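Local coordinates for Ycf54 protein (Thermosynechococcus elongatus, PDB 3HZE), which is not fully characterised but probably assists the aerobic cyclase step that builds the fifth ring of chlorophyll, as its cyanobacterial and plastid relatives do, at residues A2-L14 and Q57-T71. Sequence-based numbering, arbitrary orientation.
Sequences ATYYYILASKKFL and QKARCPQPAAAIIST
L8 and C61 meet where strand 3-10 passes under the end of the helix that carries Q57: CG of L8 lies 3.8 Å from C61 SG, while CD2 faces C61 CB. With chi1 of L8 at 175°, CG is swung opposite the backbone N toward C61, and from there the methyls part, CD1 reaching back to A66 O at 3.5 Å and on to the methyls of A65 and A67. Cutting L8 back to an alanine is likely to open a gap between C61 and A65, leaving the sulfur and the A65 methyl without their leucine contact. Further along the same face, Y6 OH donates to Q57 OE1, a very short bond at 2.5 Å; the oxygen arrives at the edge of the ring, in its plane, and the amide is turned 78° from the ring. On the other face, I7 and I68 lie side by side, with CG1 of I7 3.6 Å from I68 CB, and L14 CD1 bridges A66 CB and I68 CD1. Six backbone bonds, paired at Y5–S70, I7–I68 and A9–A66, knit this buried, tightly packed middle.

The ends are looser and wetter. K11 N still donates to P64 O at 3.0 Å; CG of K11 rests on that carbonyl and CE crosses the exposed proline ring, while a water links P64 O to K12 N. At the far, partly exposed end another water joins T3 O to T71 O, beside the T71 methyl that rests against the Y4 ring.

These are the two central strands of a four-stranded antiparallel sheet. Strand 87-92 flanks 3-10, and its M88 O accepts from Q57 NE2; strand 40-44 borders 65-70. L79 of helix 73-83 packs on I7 and I68, whereas helix 55-60 lies over Y6 and L8 on the opposite face.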
loop_
_atom_site.group_PDB
_atom_site.type_symbol
_atom_site.label_atom_id
_atom_site.label_comp_id
_atom_site.label_asym_id
_atom_site.label_seq_id
_atom_site.Cartn_x
_atom_site.Cartn_y
_atom_site.Cartn_z
ATOM N N ALA A 2 -12.988 9.983 0.755
ATOM C CA ALA A 2 -11.902 10.104 -0.256
ATOM C C ALA A 2 -11.691 8.768 -0.959
ATOM O O ALA A 2 -12.275 7.757 -0.577
ATOM C CB ALA A 2 -10.608 10.546 0.429
ATOM N N THR A 3 -10.862 8.772 -1.995
ATOM C CA THR A 3 -10.565 7.557 -2.731
ATOM C C THR A 3 -9.118 7.170 -2.458
ATOM O O THR A 3 -8.213 7.994 -2.584
ATOM C CB THR A 3 -10.732 7.754 -4.246
ATOM O OG1 THR A 3 -12.087 8.123 -4.534
ATOM C CG2 THR A 3 -10.383 6.467 -4.988
ATOM N N TYR A 4 -8.908 5.914 -2.088
ATOM C CA TYR A 4 -7.574 5.412 -1.793
ATOM C C TYR A 4 -7.150 4.391 -2.841
ATOM O O TYR A 4 -7.879 3.437 -3.115
ATOM C CB TYR A 4 -7.574 4.757 -0.413
ATOM C CG TYR A 4 -7.838 5.735 0.698
ATOM C CD1 TYR A 4 -6.789 6.397 1.327
ATOM C CD2 TYR A 4 -9.142 6.038 1.093
ATOM C CE1 TYR A 4 -7.022 7.338 2.321
ATOM C CE2 TYR A 4 -9.389 6.988 2.097
ATOM C CZ TYR A 4 -8.322 7.630 2.702
ATOM O OH TYR A 4 -8.545 8.559 3.696
ATOM N N TYR A 5 -5.974 4.591 -3.421
ATOM C CA TYR A 5 -5.449 3.674 -4.428
ATOM C C TYR A 5 -4.362 2.861 -3.739
ATOM O O TYR A 5 -3.714 3.351 -2.808
ATOM C CB TYR A 5 -4.867 4.465 -5.598
ATOM C CG TYR A 5 -5.866 5.414 -6.215
ATOM C CD1 TYR A 5 -6.771 4.973 -7.179
ATOM C CD2 TYR A 5 -5.942 6.743 -5.801
ATOM C CE1 TYR A 5 -7.732 5.836 -7.718
ATOM C CE2 TYR A 5 -6.902 7.616 -6.328
ATOM C CZ TYR A 5 -7.793 7.153 -7.288
ATOM O OH TYR A 5 -8.741 8.009 -7.811
ATOM N N TYR A 6 -4.139 1.629 -4.180
ATOM C CA TYR A 6 -3.132 0.821 -3.504
ATOM C C TYR A 6 -2.540 -0.296 -4.337
ATOM O O TYR A 6 -3.148 -0.759 -5.299
ATOM C CB TYR A 6 -3.756 0.189 -2.257
ATOM C CG TYR A 6 -4.806 -0.856 -2.601
ATOM C CD1 TYR A 6 -4.442 -2.155 -2.952
ATOM C CD2 TYR A 6 -6.159 -0.521 -2.645
ATOM C CE1 TYR A 6 -5.408 -3.097 -3.346
ATOM C CE2 TYR A 6 -7.125 -1.449 -3.034
ATOM C CZ TYR A 6 -6.742 -2.732 -3.384
ATOM O OH TYR A 6 -7.700 -3.638 -3.770
ATOM N N ILE A 7 -1.339 -0.721 -3.961
ATOM C CA ILE A 7 -0.731 -1.875 -4.592
ATOM C C ILE A 7 -0.652 -2.856 -3.419
ATOM O O ILE A 7 -0.464 -2.447 -2.270
ATOM C CB ILE A 7 0.689 -1.626 -5.149
ATOM C CG1 ILE A 7 1.588 -1.016 -4.077
ATOM C CG2 ILE A 7 0.605 -0.786 -6.416
ATOM C CD1 ILE A 7 3.071 -1.175 -4.375
ATOM N N LEU A 8 -0.830 -4.137 -3.697
ATOM C CA LEU A 8 -0.778 -5.145 -2.653
ATOM C C LEU A 8 0.213 -6.233 -3.045
ATOM O O LEU A 8 0.221 -6.672 -4.185
ATOM C CB LEU A 8 -2.173 -5.756 -2.462
ATOM C CG LEU A 8 -2.342 -6.930 -1.498
ATOM C CD1 LEU A 8 -2.123 -6.461 -0.058
ATOM C CD2 LEU A 8 -3.756 -7.504 -1.667
ATOM N N ALA A 9 1.059 -6.653 -2.110
ATOM C CA ALA A 9 2.027 -7.711 -2.395
ATOM C C ALA A 9 2.462 -8.400 -1.113
ATOM O O ALA A 9 2.270 -7.872 -0.010
ATOM C CB ALA A 9 3.248 -7.133 -3.109
ATOM N N SER A 10 3.074 -9.571 -1.257
ATOM C CA SER A 10 3.545 -10.313 -0.096
ATOM C C SER A 10 4.716 -9.544 0.505
ATOM O O SER A 10 5.431 -8.830 -0.206
ATOM C CB SER A 10 4.006 -11.714 -0.515
ATOM O OG SER A 10 5.153 -11.639 -1.344
ATOM N N LYS A 11 4.909 -9.677 1.812
ATOM C CA LYS A 11 6.010 -8.996 2.467
ATOM C C LYS A 11 7.303 -9.607 1.938
ATOM O O LYS A 11 8.344 -8.947 1.867
ATOM C CB LYS A 11 5.920 -9.169 3.989
ATOM C CG LYS A 11 4.551 -8.802 4.547
ATOM C CD LYS A 11 4.629 -8.015 5.852
ATOM C CE LYS A 11 5.332 -8.780 6.950
ATOM N NZ LYS A 11 5.253 -8.061 8.257
ATOM N N LYS A 12 7.223 -10.875 1.554
ATOM C CA LYS A 12 8.383 -11.581 1.017
ATOM C C LYS A 12 8.869 -10.865 -0.249
ATOM O O LYS A 12 10.056 -10.559 -0.386
ATOM C CB LYS A 12 8.010 -13.033 0.692
ATOM C CG LYS A 12 9.180 -13.884 0.212
ATOM C CD LYS A 12 8.696 -15.255 -0.257
ATOM C CE LYS A 12 9.839 -16.107 -0.796
ATOM N NZ LYS A 12 10.801 -16.480 0.276
ATOM N N PHE A 13 7.952 -10.589 -1.169
ATOM C CA PHE A 13 8.319 -9.899 -2.403
ATOM C C PHE A 13 8.846 -8.487 -2.125
ATOM O O PHE A 13 9.808 -8.040 -2.751
ATOM C CB PHE A 13 7.117 -9.830 -3.351
ATOM C CG PHE A 13 7.358 -8.992 -4.583
ATOM C CD1 PHE A 13 6.878 -7.690 -4.657
ATOM C CD2 PHE A 13 8.066 -9.506 -5.667
ATOM C CE1 PHE A 13 7.097 -6.907 -5.794
ATOM C CE2 PHE A 13 8.293 -8.734 -6.808
ATOM C CZ PHE A 13 7.805 -7.433 -6.872
ATOM N N LEU A 14 8.217 -7.798 -1.182
ATOM C CA LEU A 14 8.601 -6.432 -0.818
ATOM C C LEU A 14 9.837 -6.335 0.085
ATOM O O LEU A 14 10.187 -5.245 0.547
ATOM C CB LEU A 14 7.421 -5.722 -0.136
ATOM C CG LEU A 14 6.189 -5.484 -1.013
ATOM C CD1 LEU A 14 5.043 -4.915 -0.181
ATOM C CD2 LEU A 14 6.558 -4.534 -2.143
ATOM N N GLN A 57 -8.599 -10.729 -4.153
ATOM C CA GLN A 57 -7.208 -10.325 -4.002
ATOM C C GLN A 57 -6.567 -10.977 -2.786
ATOM O O GLN A 57 -5.378 -11.292 -2.802
ATOM C CB GLN A 57 -7.100 -8.804 -3.907
ATOM C CG GLN A 57 -7.607 -8.092 -5.155
ATOM C CD GLN A 57 -7.034 -6.700 -5.303
ATOM O OE1 GLN A 57 -6.967 -5.939 -4.339
ATOM N NE2 GLN A 57 -6.633 -6.350 -6.520
ATOM N N LYS A 58 -7.347 -11.187 -1.733
ATOM C CA LYS A 58 -6.806 -11.823 -0.539
ATOM C C LYS A 58 -6.406 -13.251 -0.869
ATOM O O LYS A 58 -5.414 -13.763 -0.361
ATOM C CB LYS A 58 -7.832 -11.846 0.592
ATOM C CG LYS A 58 -7.315 -12.536 1.844
ATOM C CD LYS A 58 -8.412 -12.768 2.863
ATOM C CE LYS A 58 -7.879 -13.532 4.074
ATOM N NZ LYS A 58 -8.958 -13.878 5.054
ATOM N N ALA A 59 -7.184 -13.895 -1.729
ATOM C CA ALA A 59 -6.899 -15.270 -2.119
ATOM C C ALA A 59 -5.649 -15.352 -2.988
ATOM O O ALA A 59 -4.836 -16.266 -2.843
ATOM C CB ALA A 59 -8.096 -15.850 -2.871
ATOM N N ARG A 60 -5.496 -14.385 -3.886
ATOM C CA ARG A 60 -4.358 -14.360 -4.795
ATOM C C ARG A 60 -3.031 -13.921 -4.182
ATOM O O ARG A 60 -1.975 -14.426 -4.562
ATOM C CB ARG A 60 -4.666 -13.460 -5.991
ATOM C CG ARG A 60 -5.672 -14.035 -6.970
ATOM C CD ARG A 60 -5.924 -13.056 -8.103
ATOM N NE ARG A 60 -4.688 -12.631 -8.756
ATOM C CZ ARG A 60 -4.642 -11.773 -9.771
ATOM N NH1 ARG A 60 -5.765 -11.251 -10.246
ATOM N NH2 ARG A 60 -3.478 -11.437 -10.312
ATOM N N CYS A 61 -3.075 -12.984 -3.245
ATOM C CA CYS A 61 -1.844 -12.489 -2.643
ATOM C C CYS A 61 -1.310 -13.364 -1.516
ATOM O O CYS A 61 -2.015 -13.637 -0.551
ATOM C CB CYS A 61 -2.051 -11.061 -2.127
ATOM S SG CYS A 61 -0.533 -10.270 -1.527
ATOM N N PRO A 62 -0.053 -13.826 -1.637
ATOM C CA PRO A 62 0.555 -14.668 -0.604
ATOM C C PRO A 62 0.678 -13.886 0.709
ATOM O O PRO A 62 0.986 -12.690 0.698
ATOM C CB PRO A 62 1.918 -15.020 -1.203
ATOM C CG PRO A 62 1.657 -15.001 -2.683
ATOM C CD PRO A 62 0.800 -13.759 -2.837
ATOM N N GLN A 63 0.445 -14.565 1.828
ATOM C CA GLN A 63 0.505 -13.939 3.145
ATOM C C GLN A 63 1.756 -14.334 3.928
ATOM O O GLN A 63 2.321 -15.409 3.716
ATOM C CB GLN A 63 -0.735 -14.324 3.966
ATOM C CG GLN A 63 -2.001 -13.506 3.688
ATOM C CD GLN A 63 -2.540 -13.679 2.281
ATOM O OE1 GLN A 63 -2.603 -14.796 1.765
ATOM N NE2 GLN A 63 -2.954 -12.572 1.658
ATOM N N PRO A 64 2.212 -13.464 4.841
ATOM C CA PRO A 64 1.627 -12.161 5.166
ATOM C C PRO A 64 1.866 -11.160 4.039
ATOM O O PRO A 64 2.859 -11.247 3.315
ATOM C CB PRO A 64 2.356 -11.773 6.444
ATOM C CG PRO A 64 3.707 -12.374 6.232
ATOM C CD PRO A 64 3.356 -13.747 5.721
ATOM N N ALA A 65 0.955 -10.207 3.892
ATOM C CA ALA A 65 1.080 -9.219 2.834
ATOM C C ALA A 65 1.157 -7.803 3.377
ATOM O O ALA A 65 1.019 -7.568 4.579
ATOM C CB ALA A 65 -0.092 -9.341 1.882
ATOM N N ALA A 66 1.394 -6.862 2.476
ATOM C CA ALA A 66 1.466 -5.464 2.849
ATOM C C ALA A 66 0.939 -4.641 1.686
ATOM O O ALA A 66 1.047 -5.041 0.528
ATOM C CB ALA A 66 2.901 -5.066 3.161
ATOM N N ALA A 67 0.362 -3.490 1.999
ATOM C CA ALA A 67 -0.151 -2.623 0.966
ATOM C C ALA A 67 0.526 -1.270 1.039
ATOM O O ALA A 67 0.979 -0.850 2.099
ATOM C CB ALA A 67 -1.659 -2.442 1.133
ATOM N N ILE A 68 0.633 -0.611 -0.107
ATOM C CA ILE A 68 1.156 0.748 -0.129
ATOM C C ILE A 68 -0.095 1.480 -0.589
ATOM O O ILE A 68 -0.610 1.206 -1.670
ATOM C CB ILE A 68 2.295 0.949 -1.141
ATOM C CG1 ILE A 68 3.593 0.345 -0.598
ATOM C CG2 ILE A 68 2.523 2.443 -1.371
ATOM C CD1 ILE A 68 3.625 -1.159 -0.543
ATOM N N ILE A 69 -0.604 2.371 0.253
ATOM C CA ILE A 69 -1.823 3.101 -0.054
ATOM C C ILE A 69 -1.548 4.586 -0.239
ATOM O O ILE A 69 -0.703 5.156 0.454
ATOM C CB ILE A 69 -2.849 2.890 1.082
ATOM C CG1 ILE A 69 -3.041 1.388 1.316
ATOM C CG2 ILE A 69 -4.184 3.542 0.725
ATOM C CD1 ILE A 69 -3.907 1.054 2.516
ATOM N N SER A 70 -2.260 5.209 -1.176
ATOM C CA SER A 70 -2.074 6.631 -1.441
ATOM C C SER A 70 -3.299 7.260 -2.091
ATOM O O SER A 70 -4.045 6.595 -2.809
ATOM C CB SER A 70 -0.865 6.844 -2.360
ATOM O OG SER A 70 -0.692 8.225 -2.660
ATOM N N THR A 71 -3.511 8.545 -1.839
ATOM C CA THR A 71 -4.638 9.220 -2.460
ATOM C C THR A 71 -4.202 9.773 -3.816
ATOM O O THR A 71 -4.998 10.374 -4.540
ATOM C CB THR A 71 -5.180 10.348 -1.575
ATOM O OG1 THR A 71 -4.094 11.156 -1.107
ATOM C CG2 THR A 71 -5.933 9.763 -0.384
HETATM O O HOH W 1 -7.671 10.389 -4.046
HETATM O O HOH W 2 5.114 -12.802 2.716
#